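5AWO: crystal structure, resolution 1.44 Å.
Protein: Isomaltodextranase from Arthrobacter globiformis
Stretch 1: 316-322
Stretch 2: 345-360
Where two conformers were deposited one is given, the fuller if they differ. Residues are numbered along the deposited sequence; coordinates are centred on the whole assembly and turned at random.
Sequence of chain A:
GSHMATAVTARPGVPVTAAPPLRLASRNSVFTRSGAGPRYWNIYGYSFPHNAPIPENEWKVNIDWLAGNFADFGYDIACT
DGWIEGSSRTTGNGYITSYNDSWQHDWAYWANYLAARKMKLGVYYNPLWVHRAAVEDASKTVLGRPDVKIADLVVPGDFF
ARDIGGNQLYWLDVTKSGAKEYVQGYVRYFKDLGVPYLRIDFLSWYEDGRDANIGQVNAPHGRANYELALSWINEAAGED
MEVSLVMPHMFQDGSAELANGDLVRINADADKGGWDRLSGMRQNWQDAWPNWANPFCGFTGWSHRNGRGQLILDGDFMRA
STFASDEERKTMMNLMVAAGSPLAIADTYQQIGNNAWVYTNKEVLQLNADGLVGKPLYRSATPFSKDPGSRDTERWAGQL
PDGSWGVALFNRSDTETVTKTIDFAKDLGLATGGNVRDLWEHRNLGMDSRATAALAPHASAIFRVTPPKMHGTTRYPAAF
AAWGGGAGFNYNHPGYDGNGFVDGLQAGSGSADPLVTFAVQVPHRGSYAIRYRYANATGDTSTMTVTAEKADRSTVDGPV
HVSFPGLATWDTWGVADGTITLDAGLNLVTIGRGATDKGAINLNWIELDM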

ATOM      1  N   ASP A 316      -1.022  -9.431  -2.557  1.00 11.88           N
ATOM      2  CA  ASP A 316      -1.518 -10.682  -1.982  1.00 12.59           C
ATOM      3  C   ASP A 316      -0.388 -11.579  -1.514  1.00 12.55           C
ATOM      4  O   ASP A 316       0.565 -11.068  -0.899  1.00 13.52           O
ATOM      5  CB  ASP A 316      -2.563 -11.384  -2.870  1.00 12.42           C
ATOM      6  CG  ASP A 316      -3.538 -12.216  -2.059  1.00 12.78           C
ATOM      7  OD1 ASP A 316      -4.001 -11.723  -1.007  1.00 12.84           O
ATOM      8  OD2 ASP A 316      -3.898 -13.337  -2.528  1.00 13.66           O
ATOM      9  N   PHE A 317      -0.458 -12.884  -1.773  1.00 12.38           N
ATOM     10  CA  PHE A 317       0.424 -13.843  -1.139  1.00 11.91           C
ATOM     11  C   PHE A 317       1.406 -14.436  -2.114  1.00 12.20           C
ATOM     12  O   PHE A 317       1.052 -14.681  -3.275  1.00 13.08           O
ATOM     13  CB  PHE A 317      -0.384 -14.996  -0.536  1.00 12.52           C
ATOM     14  CG  PHE A 317      -1.419 -14.541   0.441  1.00 12.82           C
ATOM     15  CD1 PHE A 317      -1.090 -13.665   1.468  1.00 12.98           C
ATOM     16  CD2 PHE A 317      -2.714 -14.989   0.352  1.00 13.10           C
ATOM     17  CE1 PHE A 317      -2.066 -13.222   2.371  1.00 13.38           C
ATOM     18  CE2 PHE A 317      -3.684 -14.569   1.270  1.00 13.72           C
ATOM     19  CZ  PHE A 317      -3.365 -13.668   2.261  1.00 13.12           C
ATOM     20  N   MET A 318       2.642 -14.574  -1.646  1.00 12.03           N
ATOM     21  CA  MET A 318       3.699 -15.250  -2.399  1.00 12.05           C
ATOM     22  C   MET A 318       3.669 -16.747  -2.086  1.00 12.57           C
ATOM     23  O   MET A 318       3.781 -17.154  -0.930  1.00 13.32           O
ATOM     24  CB  MET A 318       5.069 -14.650  -2.077  1.00 12.47           C
ATOM     25  CG  MET A 318       5.184 -13.230  -2.562  1.00 12.52           C
ATOM     26  SD  MET A 318       6.813 -12.519  -2.336  1.00 13.70           S
ATOM     27  CE  MET A 318       6.775 -12.196  -0.581  1.00 15.46           C
ATOM     28  N   ARG A 319       3.529 -17.542  -3.146  1.00 12.39           N
ATOM     29  CA  ARG A 319       3.448 -18.999  -3.035  1.00 12.83           C
ATOM     30  C   ARG A 319       4.638 -19.564  -3.863  1.00 13.12           C
ATOM     31  O   ARG A 319       4.524 -19.908  -5.050  1.00 13.13           O
ATOM     32  CB  ARG A 319       2.105 -19.517  -3.509  1.00 13.36           C
ATOM     33  CG  ARG A 319       0.896 -18.936  -2.762  1.00 13.04           C
ATOM     34  CD  ARG A 319      -0.390 -19.733  -3.026  1.00 13.81           C
ATOM     35  NE  ARG A 319      -0.226 -21.045  -2.444  1.00 14.18           N
ATOM     36  CZ  ARG A 319      -0.838 -22.159  -2.825  1.00 15.15           C
ATOM     37  NH1 ARG A 319      -1.826 -22.165  -3.714  1.00 14.49           N
ATOM     38  NH2 ARG A 319      -0.466 -23.289  -2.252  1.00 16.92           N
ATOM     39  N   ALA A 320       5.814 -19.514  -3.265  1.00 13.17           N
ATOM     40  CA  ALA A 320       7.051 -19.745  -4.056  1.00 14.24           C
ATOM     41  C   ALA A 320       7.055 -21.087  -4.761  1.00 14.42           C
ATOM     42  O   ALA A 320       7.484 -21.201  -5.922  1.00 14.91           O
ATOM     43  CB  ALA A 320       8.282 -19.623  -3.182  1.00 14.84           C
ATOM     44  N   SER A 321       6.595 -22.122  -4.077  1.00 16.29           N
ATOM     45  CA  SER A 321       6.602 -23.502  -4.601  0.50 16.71           C
ATOM     46  C   SER A 321       5.641 -23.715  -5.753  1.00 17.02           C
ATOM     47  O   SER A 321       5.691 -24.736  -6.440  1.00 17.96           O
ATOM     48  CB  SER A 321       6.226 -24.497  -3.507  0.50 17.97           C
ATOM     49  OG  SER A 321       4.830 -24.483  -3.284  0.50 17.80           O
ATOM     50  N   THR A 322       4.730 -22.767  -5.974  1.00 14.86           N
ATOM     51  CA  THR A 322       3.772 -22.897  -7.074  1.00 14.31           C
ATOM     52  C   THR A 322       4.303 -22.459  -8.434  1.00 14.63           C
ATOM     53  O   THR A 322       3.616 -22.641  -9.434  1.00 16.00           O
ATOM     54  CB  THR A 322       2.460 -22.140  -6.806  1.00 14.54           C
ATOM     55  OG1 THR A 322       2.672 -20.716  -6.830  1.00 14.48           O
ATOM     56  CG2 THR A 322       1.851 -22.561  -5.476  1.00 15.03           C
TER
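Stretch 2, residues 345-360: IADTYQQIGNNAWVYT

The carboxylate of Asp347 receives two successive backbone amides of stretch 1: Ala320 N donates to Asp347 OD1 (2.9 Å) and Ser321 N to Asp347 OD2 (3.1 Å), both nearly straight, so one acidic side chain holds the start of the short 3-10 segment 320-322. Thr322 ties that segment back to the residue before it: Thr322 N and Thr322 OG1 both donate to Arg319 O (3.0 and 2.7 Å). The same Asp347 OD1 accepts from Tyr359 OH at 2.7 Å, which ties the far end of stretch 2 back to its beginning and sets the phenol oxygen 3.4 Å from Ala320 CB.

Just before this, the two stretches meet in a single beta bridge between Met318 and Ile345, with Ala346 N donating to Met318 O at 2.9 Å. Stretch 2 then runs on past Arg319 and Ser321, Arg319 CA lying 5.3 Å from Asp347 CA and Ser321 CA 6.2 Å from Gln351 CA, so both stretches advance in the same sense. Residues 349-352 have helical phi/psi, a type II' turn spans Ile352 to Asn355, and 356-359 are again helical in phi/psi; this path brings Tyr359 back over stretch 1.

Ala320 points its CB toward stretch 2, 3.9 Å from Tyr359 CZ, 4.1 Å from Asn355 CB and 4.5 Å from Val358 CG2. Met318 CE lies 3.7 Å from Tyr359 CE1, and its sulfur sits at the edge of that ring. On Phe317, CB packs against Ala346 CB at 3.8 Å.

Two waters add to the polar contacts. Water 1 accepts from Arg319 NE and donates to Gln351 OE1, both at 2.8 Å, bridging the two side chains. Arg319 NH2 and Gln351 NE2, 3.4 Å apart, are both donors and form no hydrogen bond with each other. Water 2 joins Ser321 OG (2.6 Å) to Asp347 OD2 (2.7 Å).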

ATOM      1  N   ILE A 345       4.499 -14.208   2.843  1.00 13.00           N
ATOM      2  CA  ILE A 345       4.803 -15.602   2.518  1.00 12.94           C
ATOM      3  C   ILE A 345       3.589 -16.460   2.830  1.00 13.43           C
ATOM      4  O   ILE A 345       3.035 -16.350   3.931  1.00 13.77           O
ATOM      5  CB  ILE A 345       5.963 -16.127   3.372  1.00 13.48           C
ATOM      6  CG1 ILE A 345       7.237 -15.312   3.148  1.00 13.86           C
ATOM      7  CG2 ILE A 345       6.275 -17.589   3.052  1.00 13.38           C
ATOM      8  CD1 ILE A 345       8.326 -15.587   4.162  1.00 13.93           C
ATOM      9  N   ALA A 346       3.163 -17.298   1.877  1.00 13.68           N
ATOM     10  CA  ALA A 346       2.118 -18.290   2.117  1.00 13.57           C
ATOM     11  C   ALA A 346       2.610 -19.731   2.014  1.00 13.84           C
ATOM     12  O   ALA A 346       1.855 -20.642   2.340  1.00 14.30           O
ATOM     13  CB  ALA A 346       0.906 -18.080   1.223  1.00 14.49           C
ATOM     14  N   ASP A 347       3.841 -19.970   1.569  1.00 14.56           N
ATOM     15  CA  ASP A 347       4.377 -21.333   1.681  1.00 15.17           C
ATOM     16  C   ASP A 347       4.285 -21.781   3.134  1.00 15.75           C
ATOM     17  O   ASP A 347       4.687 -21.046   4.043  1.00 15.45           O
ATOM     18  CB  ASP A 347       5.844 -21.369   1.260  1.00 15.26           C
ATOM     19  CG  ASP A 347       6.035 -20.924  -0.166  1.00 14.99           C
ATOM     20  OD1 ASP A 347       6.042 -19.687  -0.425  1.00 15.18           O
ATOM     21  OD2 ASP A 347       6.164 -21.821  -1.026  1.00 16.04           O
ATOM     22  N   THR A 348       3.798 -23.001   3.328  1.00 15.80           N
ATOM     23  CA  THR A 348       3.855 -23.641   4.635  1.00 16.78           C
ATOM     24  C   THR A 348       5.210 -24.327   4.811  1.00 17.67           C
ATOM     25  O   THR A 348       6.014 -24.417   3.875  1.00 16.49           O
ATOM     26  CB  THR A 348       2.800 -24.748   4.764  1.00 16.59           C
ATOM     27  OG1 THR A 348       3.139 -25.781   3.842  1.00 18.41           O
ATOM     28  CG2 THR A 348       1.391 -24.259   4.467  1.00 16.68           C
ATOM     29  N   TYR A 349       5.458 -24.861   6.009  1.00 18.12           N
ATOM     30  CA  TYR A 349       6.693 -25.588   6.307  1.00 18.43           C
ATOM     31  C   TYR A 349       6.820 -26.809   5.400  1.00 18.48           C
ATOM     32  O   TYR A 349       7.943 -27.214   5.069  1.00 19.15           O
ATOM     33  CB  TYR A 349       6.790 -25.963   7.805  1.00 19.74           C
ATOM     34  CG  TYR A 349       5.841 -27.034   8.294  1.00 21.81           C
ATOM     35  CD1 TYR A 349       6.215 -28.383   8.302  1.00 21.95           C
ATOM     36  CD2 TYR A 349       4.593 -26.701   8.806  1.00 22.00           C
ATOM     37  CE1 TYR A 349       5.333 -29.355   8.750  1.00 22.74           C
ATOM     38  CE2 TYR A 349       3.727 -27.661   9.278  1.00 23.75           C
ATOM     39  CZ  TYR A 349       4.106 -28.986   9.258  1.00 23.82           C
ATOM     40  OH  TYR A 349       3.219 -29.946   9.716  1.00 25.65           O
ATOM     41  N   GLN A 350       5.710 -27.387   4.956  1.00 18.02           N
ATOM     42  CA  GLN A 350       5.781 -28.527   4.022  1.00 18.71           C
ATOM     43  C   GLN A 350       6.055 -28.106   2.593  1.00 18.69           C
ATOM     44  O   GLN A 350       6.671 -28.862   1.842  1.00 20.09           O
ATOM     45  CB  GLN A 350       4.503 -29.352   4.016  1.00 20.79           C
ATOM     46  CG  GLN A 350       4.165 -29.982   5.349  1.00 23.33           C
ATOM     47  CD  GLN A 350       3.098 -29.224   6.077  1.00 26.33           C
ATOM     48  OE1 GLN A 350       3.004 -27.988   5.969  1.00 26.20           O
ATOM     49  NE2 GLN A 350       2.260 -29.948   6.806  1.00 26.33           N
ATOM     50  N   GLN A 351       5.605 -26.917   2.212  1.00 17.39           N
ATOM     51  CA  GLN A 351       5.704 -26.469   0.825  1.00 17.40           C
ATOM     52  C   GLN A 351       7.009 -25.783   0.520  1.00 17.57           C
ATOM     53  O   GLN A 351       7.411 -25.727  -0.647  1.00 17.20           O
ATOM     54  CB  GLN A 351       4.579 -25.481   0.514  1.00 16.96           C
ATOM     55  CG  GLN A 351       3.201 -26.090   0.454  1.00 16.76           C
ATOM     56  CD  GLN A 351       2.080 -25.057   0.560  1.00 16.73           C
ATOM     57  OE1 GLN A 351       2.285 -23.943   1.061  1.00 16.34           O
ATOM     58  NE2 GLN A 351       0.893 -25.422   0.087  1.00 16.91           N
ATOM     59  N   ILE A 352       7.652 -25.212   1.526  1.00 17.23           N
ATOM     60  CA  ILE A 352       8.790 -24.317   1.295  1.00 17.95           C
ATOM     61  C   ILE A 352       9.925 -25.017   0.525  1.00 19.04           C
ATOM     62  O   ILE A 352      10.569 -24.401  -0.335  1.00 19.71           O
ATOM     63  CB  ILE A 352       9.310 -23.629   2.587  1.00 18.31           C
ATOM     64  CG1 ILE A 352      10.295 -22.491   2.287  1.00 18.87           C
ATOM     65  CG2 ILE A 352       9.966 -24.629   3.539  1.00 18.78           C
ATOM     66  CD1 ILE A 352       9.699 -21.325   1.506  1.00 18.09           C
ATOM     67  N   GLY A 353      10.146 -26.301   0.793  1.00 18.66           N
ATOM     68  CA  GLY A 353      11.185 -27.042   0.062  1.00 19.35           C
ATOM     69  C   GLY A 353      12.526 -26.342   0.177  1.00 19.99           C
ATOM     70  O   GLY A 353      12.942 -25.998   1.283  1.00 20.02           O
ATOM     71  N   ASN A 354      13.205 -26.132  -0.962  1.00 22.56           N
ATOM     72  CA  ASN A 354      14.481 -25.398  -0.962  1.00 24.42           C
ATOM     73  C   ASN A 354      14.273 -23.942  -1.346  1.00 24.37           C
ATOM     74  O   ASN A 354      15.146 -23.396  -1.998  1.00 26.88           O
ATOM     75  CB  ASN A 354      15.518 -25.863  -2.046  1.00 28.46           C
ATOM     76  CG  ASN A 354      15.678 -27.358  -2.201  1.00 28.92           C
ATOM     77  OD1 ASN A 354      15.577 -28.119  -1.229  1.00 35.67           O
ATOM     78  ND2 ASN A 354      16.035 -27.785  -3.445  1.00 29.91           N
ATOM     79  N   ASN A 355      13.128 -23.328  -1.044  1.00 20.39           N
ATOM     80  CA  ASN A 355      12.855 -21.972  -1.549  1.00 19.99           C
ATOM     81  C   ASN A 355      12.928 -20.852  -0.543  1.00 19.48           C
ATOM     82  O   ASN A 355      12.594 -19.720  -0.870  1.00 18.81           O
ATOM     83  CB  ASN A 355      11.496 -21.960  -2.251  1.00 19.50           C
ATOM     84  CG  ASN A 355      11.529 -22.684  -3.548  1.00 20.95           C
ATOM     85  OD1 ASN A 355      12.513 -22.557  -4.285  1.00 21.86           O
ATOM     86  ND2 ASN A 355      10.486 -23.407  -3.861  1.00 21.05           N
ATOM     87  N   ALA A 356      13.383 -21.113   0.676  1.00 19.07           N
ATOM     88  CA  ALA A 356      13.543 -20.030   1.665  1.00 19.66           C
ATOM     89  C   ALA A 356      14.349 -18.854   1.157  1.00 19.41           C
ATOM     90  O   ALA A 356      14.066 -17.686   1.452  1.00 20.01           O
ATOM     91  CB  ALA A 356      14.188 -20.569   2.944  1.00 20.98           C
ATOM     92  N   TRP A 357      15.379 -19.161   0.366  1.00 18.99           N
ATOM     93  CA  TRP A 357      16.240 -18.128  -0.187  1.00 17.29           C
ATOM     94  C   TRP A 357      15.507 -16.974  -0.923  1.00 16.50           C
ATOM     95  O   TRP A 357      15.974 -15.844  -0.957  1.00 17.71           O
ATOM     96  CB  TRP A 357      17.285 -18.771  -1.128  1.00 17.64           C
ATOM     97  CG  TRP A 357      16.628 -19.436  -2.315  1.00 16.72           C
ATOM     98  CD1 TRP A 357      16.209 -20.739  -2.411  1.00 17.65           C
ATOM     99  CD2 TRP A 357      16.281 -18.816  -3.547  1.00 16.05           C
ATOM    100  NE1 TRP A 357      15.612 -20.953  -3.613  1.00 17.29           N
ATOM    101  CE2 TRP A 357      15.630 -19.789  -4.333  1.00 15.82           C
ATOM    102  CE3 TRP A 357      16.428 -17.521  -4.057  1.00 16.35           C
ATOM    103  CZ2 TRP A 357      15.172 -19.516  -5.615  1.00 16.06           C
ATOM    104  CZ3 TRP A 357      15.948 -17.245  -5.323  1.00 16.25           C
ATOM    105  CH2 TRP A 357      15.323 -18.256  -6.094  1.00 16.39           C
ATOM    106  N   VAL A 358      14.349 -17.275  -1.521  1.00 15.55           N
ATOM    107  CA  VAL A 358      13.560 -16.290  -2.292  1.00 16.31           C
ATOM    108  C   VAL A 358      13.259 -15.058  -1.427  1.00 15.25           C
ATOM    109  O   VAL A 358      13.265 -13.898  -1.875  1.00 14.87           O
ATOM    110  CB  VAL A 358      12.189 -16.923  -2.757  1.00 18.19           C
ATOM    111  CG1 VAL A 358      11.252 -15.894  -3.416  1.00 19.55           C
ATOM    112  CG2 VAL A 358      12.443 -18.099  -3.717  1.00 19.98           C
ATOM    113  N   TYR A 359      13.008 -15.350  -0.161  1.00 14.53           N
ATOM    114  CA  TYR A 359      12.455 -14.384   0.778  1.00 14.58           C
ATOM    115  C   TYR A 359      13.528 -13.710   1.635  1.00 15.28           C
ATOM    116  O   TYR A 359      13.243 -12.722   2.322  1.00 16.06           O
ATOM    117  CB  TYR A 359      11.475 -15.108   1.673  1.00 14.80           C
ATOM    118  CG  TYR A 359      10.314 -15.711   0.932  1.00 13.89           C
ATOM    119  CD1 TYR A 359       9.533 -14.929   0.064  1.00 13.55           C
ATOM    120  CD2 TYR A 359       9.975 -17.045   1.067  1.00 13.01           C
ATOM    121  CE1 TYR A 359       8.444 -15.453  -0.604  1.00 13.62           C
ATOM    122  CE2 TYR A 359       8.884 -17.579   0.403  1.00 13.72           C
ATOM    123  CZ  TYR A 359       8.127 -16.786  -0.442  1.00 13.16           C
ATOM    124  OH  TYR A 359       7.027 -17.312  -1.092  1.00 14.42           O
ATOM    125  N   THR A 360      14.751 -14.231   1.603  1.00 15.41           N
ATOM    126  CA  THR A 360      15.775 -13.869   2.590  1.00 15.75           C
ATOM    127  C   THR A 360      17.042 -13.262   1.976  1.00 16.12           C
ATOM    128  O   THR A 360      18.115 -13.298   2.597  1.00 17.88           O
ATOM    129  CB  THR A 360      16.114 -15.074   3.477  1.00 16.32           C
ATOM    130  OG1 THR A 360      16.647 -16.132   2.664  1.00 17.76           O
ATOM    131  CG2 THR A 360      14.875 -15.540   4.233  1.00 17.15           C
TER
HETATM  132  O   HOH W   1       1.751 -21.859  -0.668  1.00 18.50           O
HETATM  133  O   HOH W   2       3.835 -22.354  -2.284  1.00 18.81           O